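PDB 3WGG: redox-sensing transcriptional repressor Rex from Thermoanaerobacter ethanolicus, which probably modulates transcription in response to changes in the cellular NADH/NAD(+) redox state, acting as a DNA-binding homodimer. Local coordinates for residues T87-A92 with I149-I154; F116-R121 with M133-V138; I154-A159 with F177-L182. All coordinates share one frame; numbering follows the deposited sequence.

The three contacts illustrate how one largely parallel sheet presents the parts of a dinucleotide pocket, since each touches 8NA. Interaction 1 pairs the two central strands; its centre lies about 11 Å from the centres of both other contacts, while those of interactions 2 and 3 are about 17 Å apart. A probable hydrogen bond from Ala92 N to Asp117 OD1 (2.7 Å) joins the glycine-rich turn of interaction 1 to the ribose-binding carboxylate of interaction 2. Toward interaction 3 the link is Ile154, common to both, and a probable bond from Phe177 N to Leu152 O (3.1 Å). Interaction 2 thus serves the adenosine end, and interaction 3 reaches on to the nicotinamide.

Interaction 1: residues T87-A92 with I149-I154; sequences TIIIGA and IGILCI. With 8NA (alpha-Diphosphopyridine nucleotide), chain C.
Ile88 and Ile90 exchange backbone hydrogen bonds with Ile149, Ile151 and Cys153, building a parallel ladder. Ile88 N gives to Ile149 O at 3.0 Å, and Ile88 O accepts a hydrogen bond from Ile151 N. Next along, Ile90 N meets Ile151 O at 2.7 Å in a nearly straight bond (171°), and Cys153 N closes on Ile90 O just past the end of strand 149-152. On the face carrying Thr87, Ile89, Ile149 and Ile151, Ile151 CD1 packs 4.0 Å from Ile89 CG1, the two chains meeting at a slant. On the face of Ile88, Ile90 and Leu152, Ile90 CG1 runs alongside Leu152 CD2 at 3.9 Å. Its other branch, CG2, is set anti to the backbone N and comes within 3.4 Å of adenine C2A of 8NA. Ile154 turns CG2 to the same base, 3.5 Å from C4A. Beside them, Gly91 has backbone angles (107°/111°) ill suited to a side chain, and a CB here would collide with Cys153 O. Further out, Val138 and Phe141 of helix 138-144 cover Ile88, while Leu166 of helix 159-168 touches both Ile90 and Leu152. Parallel neighbouring strands in the middle of the sheet, the first running into a glycine-rich turn under the dinucleotide, are characteristic of the Rossmann fold.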
# COMPACT_ATOMS: atom_id res chain seq x y z
N THR A 87 7.10 -1.67 -18.41
CA THR A 87 7.24 -2.56 -17.26
C THR A 87 7.26 -4.01 -17.65
O THR A 87 6.74 -4.41 -18.71
CB THR A 87 6.11 -2.34 -16.23
OG1 THR A 87 4.88 -2.80 -16.80
CG2 THR A 87 5.95 -0.86 -15.94
N ILE A 88 7.87 -4.80 -16.78
CA ILE A 88 7.62 -6.20 -16.78
C ILE A 88 7.26 -6.69 -15.36
O ILE A 88 7.61 -6.06 -14.35
CB ILE A 88 8.86 -6.96 -17.25
CG1 ILE A 88 10.03 -6.66 -16.32
CG2 ILE A 88 9.16 -6.64 -18.71
CD1 ILE A 88 11.32 -7.42 -16.78
N ILE A 89 6.62 -7.84 -15.30
CA ILE A 89 6.30 -8.50 -14.03
C ILE A 89 7.03 -9.83 -13.97
O ILE A 89 6.96 -10.67 -14.93
CB ILE A 89 4.77 -8.76 -13.96
CG1 ILE A 89 4.02 -7.40 -13.89
CG2 ILE A 89 4.37 -9.70 -12.76
CD1 ILE A 89 2.50 -7.50 -14.11
N ILE A 90 7.68 -10.09 -12.84
CA ILE A 90 8.27 -11.42 -12.70
C ILE A 90 7.42 -12.15 -11.68
O ILE A 90 7.25 -11.66 -10.56
CB ILE A 90 9.73 -11.37 -12.22
CG1 ILE A 90 10.48 -10.18 -12.82
CG2 ILE A 90 10.40 -12.71 -12.45
CD1 ILE A 90 10.66 -10.21 -14.32
N GLY A 91 6.90 -13.31 -12.08
CA GLY A 91 6.02 -14.17 -11.29
C GLY A 91 4.63 -14.04 -11.87
O GLY A 91 4.01 -12.98 -11.77
N ALA A 92 4.14 -15.09 -12.50
CA ALA A 92 2.78 -15.09 -13.01
C ALA A 92 1.88 -15.99 -12.18
O ALA A 92 1.05 -16.71 -12.72
CB ALA A 92 2.76 -15.54 -14.48
N ILE A 149 10.86 -0.57 -15.58
CA ILE A 149 10.49 -1.01 -14.24
C ILE A 149 10.31 -2.51 -14.17
O ILE A 149 9.64 -3.09 -15.04
CB ILE A 149 9.20 -0.27 -13.76
CG1 ILE A 149 9.44 1.24 -13.76
CG2 ILE A 149 8.79 -0.72 -12.33
CD1 ILE A 149 8.18 2.05 -13.64
N GLY A 150 10.92 -3.15 -13.17
CA GLY A 150 10.64 -4.57 -12.94
C GLY A 150 9.79 -4.73 -11.69
O GLY A 150 10.11 -4.22 -10.61
N ILE A 151 8.71 -5.48 -11.82
CA ILE A 151 7.79 -5.69 -10.72
C ILE A 151 7.96 -7.14 -10.25
O ILE A 151 7.78 -8.08 -11.04
CB ILE A 151 6.33 -5.40 -11.17
CG1 ILE A 151 6.23 -4.00 -11.78
CG2 ILE A 151 5.32 -5.65 -9.97
CD1 ILE A 151 4.84 -3.74 -12.57
N LEU A 152 8.31 -7.31 -8.98
CA LEU A 152 8.60 -8.63 -8.45
C LEU A 152 7.45 -9.21 -7.67
O LEU A 152 7.07 -8.66 -6.61
CB LEU A 152 9.78 -8.58 -7.50
CG LEU A 152 11.09 -8.21 -8.15
CD1 LEU A 152 12.07 -8.21 -7.01
CD2 LEU A 152 11.39 -9.30 -9.17
N CYS A 153 6.94 -10.33 -8.16
CA CYS A 153 5.77 -11.02 -7.58
C CYS A 153 6.08 -12.51 -7.41
O CYS A 153 5.24 -13.42 -7.65
CB CYS A 153 4.55 -10.80 -8.46
SG CYS A 153 4.12 -9.05 -8.72
N ILE A 154 7.32 -12.76 -6.97
CA ILE A 154 7.81 -14.12 -6.78
C ILE A 154 7.98 -14.44 -5.30
O ILE A 154 7.93 -13.54 -4.49
CB ILE A 154 9.16 -14.33 -7.48
CG1 ILE A 154 10.20 -13.32 -6.97
CG2 ILE A 154 8.97 -14.27 -9.00
CD1 ILE A 154 11.60 -13.66 -7.30
PA 8NA C . 2.10 -18.14 -6.40
O1A 8NA C . 2.70 -19.45 -5.93
O2A 8NA C . 0.64 -18.07 -6.82
O5B 8NA C . 3.06 -17.53 -7.54
C5B 8NA C . 4.48 -17.41 -7.43
C4B 8NA C . 4.96 -17.59 -8.87
O4B 8NA C . 6.32 -17.27 -9.05
C3B 8NA C . 4.80 -19.03 -9.31
O3B 8NA C . 4.07 -18.95 -10.54
C2B 8NA C . 6.25 -19.51 -9.53
O2B 8NA C . 6.35 -20.38 -10.66
C1B 8NA C . 6.92 -18.22 -9.91
N9A 8NA C . 8.34 -18.15 -9.58
C8A 8NA C . 9.01 -18.72 -8.55
N7A 8NA C . 10.31 -18.30 -8.63
C5A 8NA C . 10.41 -17.51 -9.73
C6A 8NA C . 11.45 -16.83 -10.34
N6A 8NA C . 12.70 -16.87 -9.84
N1A 8NA C . 11.20 -16.13 -11.46
C2A 8NA C . 9.99 -16.08 -12.03
N3A 8NA C . 8.98 -16.75 -11.49
C4A 8NA C . 9.17 -17.45 -10.34
O3 8NA C . 2.28 -17.08 -5.16
PN 8NA C . 1.51 -15.65 -5.19
O1N 8NA C . 0.18 -15.80 -4.51
O2N 8NA C . 1.48 -15.09 -6.59
O5D 8NA C . 2.41 -14.75 -4.18
C5D 8NA C . 3.73 -14.25 -4.48
C4D 8NA C . 4.34 -13.57 -3.24
O4D 8NA C . 3.29 -12.99 -2.43
C3D 8NA C . 5.08 -14.50 -2.30
O3D 8NA C . 6.14 -13.75 -1.65
C2D 8NA C . 4.05 -14.82 -1.23
O2D 8NA C . 4.79 -15.01 -0.04
C1D 8NA C . 3.13 -13.60 -1.15
N1N 8NA C . 3.51 -12.55 -0.15
C2N 8NA C . 3.14 -12.69 1.18
C3N 8NA C . 3.44 -11.80 2.14
C7N 8NA C . 2.99 -12.08 3.51
O7N 8NA C . 2.58 -13.20 3.82
N7N 8NA C . 3.03 -11.07 4.38
C4N 8NA C . 4.19 -10.52 1.81
C5N 8NA C . 4.50 -10.44 0.32
C6N 8NA C . 4.17 -11.40 -0.55

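Interaction 2: residues F116-R121 with M133-V138. With 8NA (alpha-Diphosphopyridine nucleotide), chain C.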
# COMPACT_ATOMS: atom_id res chain seq x y z
N PHE A 116 7.02 -12.86 -16.75
CA PHE A 116 7.98 -13.94 -16.74
C PHE A 116 7.75 -14.91 -15.59
O PHE A 116 7.34 -14.52 -14.48
CB PHE A 116 9.40 -13.37 -16.69
CG PHE A 116 9.72 -12.53 -17.87
CD1 PHE A 116 10.33 -13.07 -18.99
CD2 PHE A 116 9.33 -11.20 -17.89
CE1 PHE A 116 10.58 -12.28 -20.10
CE2 PHE A 116 9.56 -10.41 -19.01
CZ PHE A 116 10.20 -10.93 -20.09
N ASP A 117 8.00 -16.19 -15.86
CA ASP A 117 7.88 -17.20 -14.83
C ASP A 117 8.89 -18.31 -15.02
O ASP A 117 9.51 -18.39 -16.08
CB ASP A 117 6.48 -17.76 -14.78
CG ASP A 117 6.11 -18.26 -13.39
OD1 ASP A 117 5.41 -17.52 -12.69
OD2 ASP A 117 6.52 -19.38 -12.98
N ILE A 118 9.05 -19.15 -14.00
CA ILE A 118 9.87 -20.35 -14.09
C ILE A 118 9.04 -21.58 -14.42
O ILE A 118 9.59 -22.56 -14.93
CB ILE A 118 10.65 -20.66 -12.79
CG1 ILE A 118 9.74 -20.61 -11.55
CG2 ILE A 118 11.80 -19.75 -12.64
CD1 ILE A 118 10.27 -21.45 -10.43
N ASN A 119 7.75 -21.53 -14.13
CA ASN A 119 6.83 -22.64 -14.35
C ASN A 119 6.51 -22.86 -15.83
O ASN A 119 5.75 -22.09 -16.44
CB ASN A 119 5.52 -22.39 -13.58
CG ASN A 119 4.59 -23.61 -13.57
OD1 ASN A 119 4.84 -24.61 -14.26
ND2 ASN A 119 3.50 -23.54 -12.79
N PRO A 120 7.07 -23.94 -16.44
CA PRO A 120 6.75 -24.25 -17.84
C PRO A 120 5.26 -24.43 -18.10
O PRO A 120 4.82 -24.18 -19.22
CB PRO A 120 7.46 -25.59 -18.11
CG PRO A 120 8.32 -25.85 -16.90
CD PRO A 120 7.81 -25.03 -15.77
N ARG A 121 4.48 -24.85 -17.11
CA ARG A 121 3.05 -24.99 -17.34
C ARG A 121 2.37 -23.65 -17.60
O ARG A 121 1.20 -23.61 -17.97
CB ARG A 121 2.37 -25.80 -16.23
CG ARG A 121 2.73 -27.29 -16.33
CD ARG A 121 2.54 -28.06 -15.03
NE ARG A 121 3.30 -27.53 -13.90
CZ ARG A 121 4.62 -27.53 -13.78
NH1 ARG A 121 5.16 -27.05 -12.66
NH2 ARG A 121 5.41 -28.01 -14.74
N MET A 133 6.43 -15.66 -20.36
CA MET A 133 7.64 -16.19 -20.97
C MET A 133 8.53 -16.76 -19.90
O MET A 133 8.38 -16.44 -18.72
CB MET A 133 8.42 -15.09 -21.75
CG MET A 133 7.66 -14.57 -22.92
SD MET A 133 8.22 -12.96 -23.49
CE MET A 133 7.19 -11.87 -22.45
N ASP A 134 9.44 -17.63 -20.32
CA ASP A 134 10.45 -18.19 -19.44
C ASP A 134 11.36 -17.08 -18.96
O ASP A 134 11.94 -16.35 -19.77
CB ASP A 134 11.23 -19.22 -20.26
CG ASP A 134 12.21 -20.03 -19.43
OD1 ASP A 134 12.69 -19.56 -18.39
OD2 ASP A 134 12.55 -21.12 -19.88
N VAL A 135 11.50 -16.95 -17.64
CA VAL A 135 12.25 -15.84 -17.08
C VAL A 135 13.73 -15.99 -17.48
O VAL A 135 14.57 -15.10 -17.25
CB VAL A 135 12.09 -15.78 -15.52
CG1 VAL A 135 12.58 -17.09 -14.86
CG2 VAL A 135 12.79 -14.57 -14.94
N GLU A 136 14.04 -17.14 -18.06
CA GLU A 136 15.40 -17.37 -18.56
C GLU A 136 15.77 -16.27 -19.56
O GLU A 136 16.90 -15.77 -19.56
CB GLU A 136 15.50 -18.76 -19.21
CG GLU A 136 16.89 -19.14 -19.58
CD GLU A 136 17.82 -18.96 -18.39
OE1 GLU A 136 17.43 -19.34 -17.24
OE2 GLU A 136 18.92 -18.41 -18.60
N THR A 137 14.79 -15.84 -20.35
CA THR A 137 14.98 -14.85 -21.41
C THR A 137 14.94 -13.41 -20.91
O THR A 137 15.07 -12.49 -21.71
CB THR A 137 13.93 -14.99 -22.54
OG1 THR A 137 12.61 -14.71 -22.02
CG2 THR A 137 13.97 -16.42 -23.14
N VAL A 138 14.77 -13.20 -19.60
CA VAL A 138 14.36 -11.86 -19.15
C VAL A 138 15.47 -10.83 -19.40
O VAL A 138 15.18 -9.69 -19.74
CB VAL A 138 13.92 -11.82 -17.68
CG1 VAL A 138 15.13 -11.85 -16.75
CG2 VAL A 138 13.07 -10.57 -17.43
PA 8NA C . 2.10 -18.14 -6.40
O1A 8NA C . 2.70 -19.45 -5.93
O2A 8NA C . 0.64 -18.07 -6.82
O5B 8NA C . 3.06 -17.53 -7.54
C5B 8NA C . 4.48 -17.41 -7.43
C4B 8NA C . 4.96 -17.59 -8.87
O4B 8NA C . 6.32 -17.27 -9.05
C3B 8NA C . 4.80 -19.03 -9.31
O3B 8NA C . 4.07 -18.95 -10.54
C2B 8NA C . 6.25 -19.51 -9.53
O2B 8NA C . 6.35 -20.38 -10.66
C1B 8NA C . 6.92 -18.22 -9.91
N9A 8NA C . 8.34 -18.15 -9.58
C8A 8NA C . 9.01 -18.72 -8.55
N7A 8NA C . 10.31 -18.30 -8.63
C5A 8NA C . 10.41 -17.51 -9.73
C6A 8NA C . 11.45 -16.83 -10.34
N6A 8NA C . 12.70 -16.87 -9.84
N1A 8NA C . 11.20 -16.13 -11.46
C2A 8NA C . 9.99 -16.08 -12.03
N3A 8NA C . 8.98 -16.75 -11.49
C4A 8NA C . 9.17 -17.45 -10.34
O3 8NA C . 2.28 -17.08 -5.16
PN 8NA C . 1.51 -15.65 -5.19
O1N 8NA C . 0.18 -15.80 -4.51
O2N 8NA C . 1.48 -15.09 -6.59
O5D 8NA C . 2.41 -14.75 -4.18
C5D 8NA C . 3.73 -14.25 -4.48
C4D 8NA C . 4.34 -13.57 -3.24
O4D 8NA C . 3.29 -12.99 -2.43
C3D 8NA C . 5.08 -14.50 -2.30
O3D 8NA C . 6.14 -13.75 -1.65
C2D 8NA C . 4.05 -14.82 -1.23
O2D 8NA C . 4.79 -15.01 -0.04
C1D 8NA C . 3.13 -13.60 -1.15
N1N 8NA C . 3.51 -12.55 -0.15
C2N 8NA C . 3.14 -12.69 1.18
C3N 8NA C . 3.44 -11.80 2.14
C7N 8NA C . 2.99 -12.08 3.51
O7N 8NA C . 2.58 -13.20 3.82
N7N 8NA C . 3.03 -11.07 4.38
C4N 8NA C . 4.19 -10.52 1.81
C5N 8NA C . 4.50 -10.44 0.32
C6N 8NA C . 4.17 -11.40 -0.55
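Asp117 bonds through its backbone to Met133 and Val135 and through its carboxylate to 8NA, the classic role of an acidic residue ending the second strand of a Rossmann fold. OD2 accepts ribose O2B at a short 2.5 Å, and OD1 accepts O3B at 2.9 Å. Backbone amides on the two flanks of the carboxylate help to fix its rotation: OD1 also takes Ala92 N, and the anti lone pair of OD2 receives Asn119 N at 2.7 Å, an Asx turn. CG lies roughly anti to the backbone N (chi1 -152°), carrying the carboxylate to the ribose. Across the strands, Asp117 N gives to Met133 O, and Val135 N gives to Asp117 O.

Beside this polar pairing, Phe116 supplies the packing. Val138 CG2 sits over the centre of its ring, 3.7 Å from the centroid, while Thr137 OG1 and Asp134 O lie at its edge. Met133 SD, 5.0 Å from the centroid of the Phe116 ring, adds an oblique Met-aromatic contact, and Phe141 meets the ring edge-to-face. With an alanine in place of Phe116, a gap would probably open between Met133 and Val138, leaving the methionine sulfur and the valine methyl without their aromatic partner. Beyond the strand, Ile118 CG2 lies beside Val135 CG1 at 3.6 Å, while its CG1 presses 3.4 Å from adenine C4A, on the face opposite that met by Ile154 CG2.

Interaction 3: residues I154-A159 with F177-L182. With 8NA (alpha-Diphosphopyridine nucleotide), chain C.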
# COMPACT_ATOMS: atom_id res chain seq x y z
N ILE A 154 7.32 -12.76 -6.97
CA ILE A 154 7.81 -14.12 -6.78
C ILE A 154 7.98 -14.44 -5.30
O ILE A 154 7.93 -13.54 -4.49
CB ILE A 154 9.16 -14.33 -7.48
CG1 ILE A 154 10.20 -13.32 -6.97
CG2 ILE A 154 8.97 -14.27 -9.00
CD1 ILE A 154 11.60 -13.66 -7.30
N PRO A 155 8.21 -15.73 -4.96
CA PRO A 155 8.47 -16.07 -3.56
C PRO A 155 9.81 -15.50 -3.11
O PRO A 155 10.67 -15.19 -3.93
CB PRO A 155 8.46 -17.63 -3.54
CG PRO A 155 7.81 -18.06 -4.88
CD PRO A 155 8.13 -16.92 -5.83
N LYS A 156 9.93 -15.27 -1.81
CA LYS A 156 11.07 -14.57 -1.22
C LYS A 156 12.42 -15.20 -1.57
O LYS A 156 13.40 -14.51 -1.80
CB LYS A 156 11.02 -14.68 0.30
CG LYS A 156 10.07 -13.80 1.03
CD LYS A 156 10.14 -14.13 2.53
CE LYS A 156 9.50 -15.49 2.82
NZ LYS A 156 10.44 -16.39 3.56
N ASP A 157 12.46 -16.52 -1.52
CA ASP A 157 13.72 -17.25 -1.36
C ASP A 157 14.77 -16.95 -2.44
O ASP A 157 15.96 -17.21 -2.25
CB ASP A 157 13.40 -18.74 -1.36
CG ASP A 157 12.48 -19.10 -2.49
OD1 ASP A 157 12.68 -18.52 -3.58
OD2 ASP A 157 11.54 -19.90 -2.30
N ASN A 158 14.33 -16.38 -3.56
CA ASN A 158 15.23 -16.19 -4.70
C ASN A 158 14.89 -14.89 -5.41
O ASN A 158 15.20 -14.69 -6.58
CB ASN A 158 15.08 -17.37 -5.67
CG ASN A 158 13.66 -17.47 -6.25
OD1 ASN A 158 12.92 -16.48 -6.28
ND2 ASN A 158 13.28 -18.67 -6.70
N ALA A 159 14.23 -14.00 -4.67
CA ALA A 159 14.09 -12.63 -5.07
C ALA A 159 15.45 -11.96 -5.35
O ALA A 159 15.60 -11.31 -6.38
CB ALA A 159 13.30 -11.86 -4.04
N PHE A 177 7.14 -6.58 -4.32
CA PHE A 177 6.06 -7.03 -3.42
C PHE A 177 6.49 -7.95 -2.28
O PHE A 177 5.69 -8.23 -1.38
CB PHE A 177 4.86 -7.62 -4.18
CG PHE A 177 3.99 -6.58 -4.84
CD1 PHE A 177 2.80 -6.19 -4.25
CD2 PHE A 177 4.38 -5.98 -6.02
CE1 PHE A 177 1.98 -5.25 -4.85
CE2 PHE A 177 3.59 -5.01 -6.63
CZ PHE A 177 2.36 -4.64 -6.01
N LEU A 178 7.76 -8.38 -2.28
CA LEU A 178 8.25 -9.30 -1.24
C LEU A 178 8.76 -8.64 0.05
O LEU A 178 9.42 -7.60 -0.00
CB LEU A 178 9.32 -10.26 -1.80
CG LEU A 178 9.48 -10.49 -3.31
CD1 LEU A 178 10.36 -11.69 -3.52
CD2 LEU A 178 8.18 -10.68 -4.06
N PRO A 179 8.47 -9.25 1.23
CA PRO A 179 9.02 -8.71 2.47
C PRO A 179 10.43 -9.24 2.72
O PRO A 179 10.65 -10.03 3.63
CB PRO A 179 8.08 -9.24 3.53
CG PRO A 179 7.70 -10.58 3.01
CD PRO A 179 7.62 -10.42 1.49
N ILE A 180 11.36 -8.84 1.88
CA ILE A 180 12.77 -9.11 2.05
C ILE A 180 13.22 -7.69 1.89
O ILE A 180 12.47 -6.90 1.32
CB ILE A 180 13.33 -9.89 0.82
CG1 ILE A 180 12.74 -11.28 0.74
CG2 ILE A 180 14.87 -9.93 0.81
CD1 ILE A 180 13.47 -12.33 1.62
N ASP A 181 14.42 -7.32 2.33
CA ASP A 181 14.92 -6.03 1.88
C ASP A 181 16.02 -6.21 0.85
O ASP A 181 17.18 -6.46 1.19
CB ASP A 181 15.18 -5.03 3.02
CG ASP A 181 16.61 -5.05 3.54
OD1 ASP A 181 17.02 -6.08 4.09
OD2 ASP A 181 17.30 -4.00 3.45
N LEU A 182 15.62 -6.13 -0.42
CA LEU A 182 16.51 -6.35 -1.55
C LEU A 182 17.66 -5.36 -1.55
O LEU A 182 17.49 -4.20 -1.22
CB LEU A 182 15.74 -6.24 -2.88
CG LEU A 182 14.57 -7.20 -3.07
CD1 LEU A 182 13.69 -6.73 -4.22
CD2 LEU A 182 15.03 -8.61 -3.31
PA 8NA C . 2.10 -18.14 -6.40
O1A 8NA C . 2.70 -19.45 -5.93
O2A 8NA C . 0.64 -18.07 -6.82
O5B 8NA C . 3.06 -17.53 -7.54
C5B 8NA C . 4.48 -17.41 -7.43
C4B 8NA C . 4.96 -17.59 -8.87
O4B 8NA C . 6.32 -17.27 -9.05
C3B 8NA C . 4.80 -19.03 -9.31
O3B 8NA C . 4.07 -18.95 -10.54
C2B 8NA C . 6.25 -19.51 -9.53
O2B 8NA C . 6.35 -20.38 -10.66
C1B 8NA C . 6.92 -18.22 -9.91
N9A 8NA C . 8.34 -18.15 -9.58
C8A 8NA C . 9.01 -18.72 -8.55
N7A 8NA C . 10.31 -18.30 -8.63
C5A 8NA C . 10.41 -17.51 -9.73
C6A 8NA C . 11.45 -16.83 -10.34
N6A 8NA C . 12.70 -16.87 -9.84
N1A 8NA C . 11.20 -16.13 -11.46
C2A 8NA C . 9.99 -16.08 -12.03
N3A 8NA C . 8.98 -16.75 -11.49
C4A 8NA C . 9.17 -17.45 -10.34
O3 8NA C . 2.28 -17.08 -5.16
PN 8NA C . 1.51 -15.65 -5.19
O1N 8NA C . 0.18 -15.80 -4.51
O2N 8NA C . 1.48 -15.09 -6.59
O5D 8NA C . 2.41 -14.75 -4.18
C5D 8NA C . 3.73 -14.25 -4.48
C4D 8NA C . 4.34 -13.57 -3.24
O4D 8NA C . 3.29 -12.99 -2.43
C3D 8NA C . 5.08 -14.50 -2.30
O3D 8NA C . 6.14 -13.75 -1.65
C2D 8NA C . 4.05 -14.82 -1.23
O2D 8NA C . 4.79 -15.01 -0.04
C1D 8NA C . 3.13 -13.60 -1.15
N1N 8NA C . 3.51 -12.55 -0.15
C2N 8NA C . 3.14 -12.69 1.18
C3N 8NA C . 3.44 -11.80 2.14
C7N 8NA C . 2.99 -12.08 3.51
O7N 8NA C . 2.58 -13.20 3.82
N7N 8NA C . 3.03 -11.07 4.38
C4N 8NA C . 4.19 -10.52 1.81
C5N 8NA C . 4.50 -10.44 0.32
C6N 8NA C . 4.17 -11.40 -0.55
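Lys156 and Ile180, together with Ile154, Ala159, Leu178 and Leu182, make a contact that is apolar throughout, with no hydrogen bond passing between the two loops. The aliphatic part of Lys156 does the touching: its CB lies 3.6 Å from Ile180 CD1, the chains crossing at a slant, before bends at chi3 and chi4 take the amine away. Leu182 CD2 meets Ala159 CB at 3.8 Å. Leu178 points toward Ile154 and Ala159, but its methyl groups stand too near their neighbours, making their exact placement doubtful.

The polar contacts lie within each loop. Ala159 N bonds to Lys156 O at 3.0 Å, turning the chain into the helix that follows Asn158, which holds the N-cap position without a capping bond from its side chain. In the other loop an inverse gamma turn is centred on Pro179, with a weak bond from Ile180 N to Leu178 O.

Contacts with 8NA run along both loops. Pro155 CD comes within 3.4 Å of adenine C8A, and Ile154 O receives a weak bond from ribose O3D at 3.4 Å. At the nicotinamide end, Pro179 CD approaches ring atom C5N at 3.3 Å, and Phe177 O lies 3.0 Å from the same carbon. Asp181, a zinc ligand in structures of this protein, packs on Glu24 of the second subunit.

The two loops follow strands 149-152 and 173-176 and meet beyond the C-terminal ends of these parallel strands; the first leads into helix 159-168, while Phe177 leans on Leu95 and Ile99 of helix 94-100.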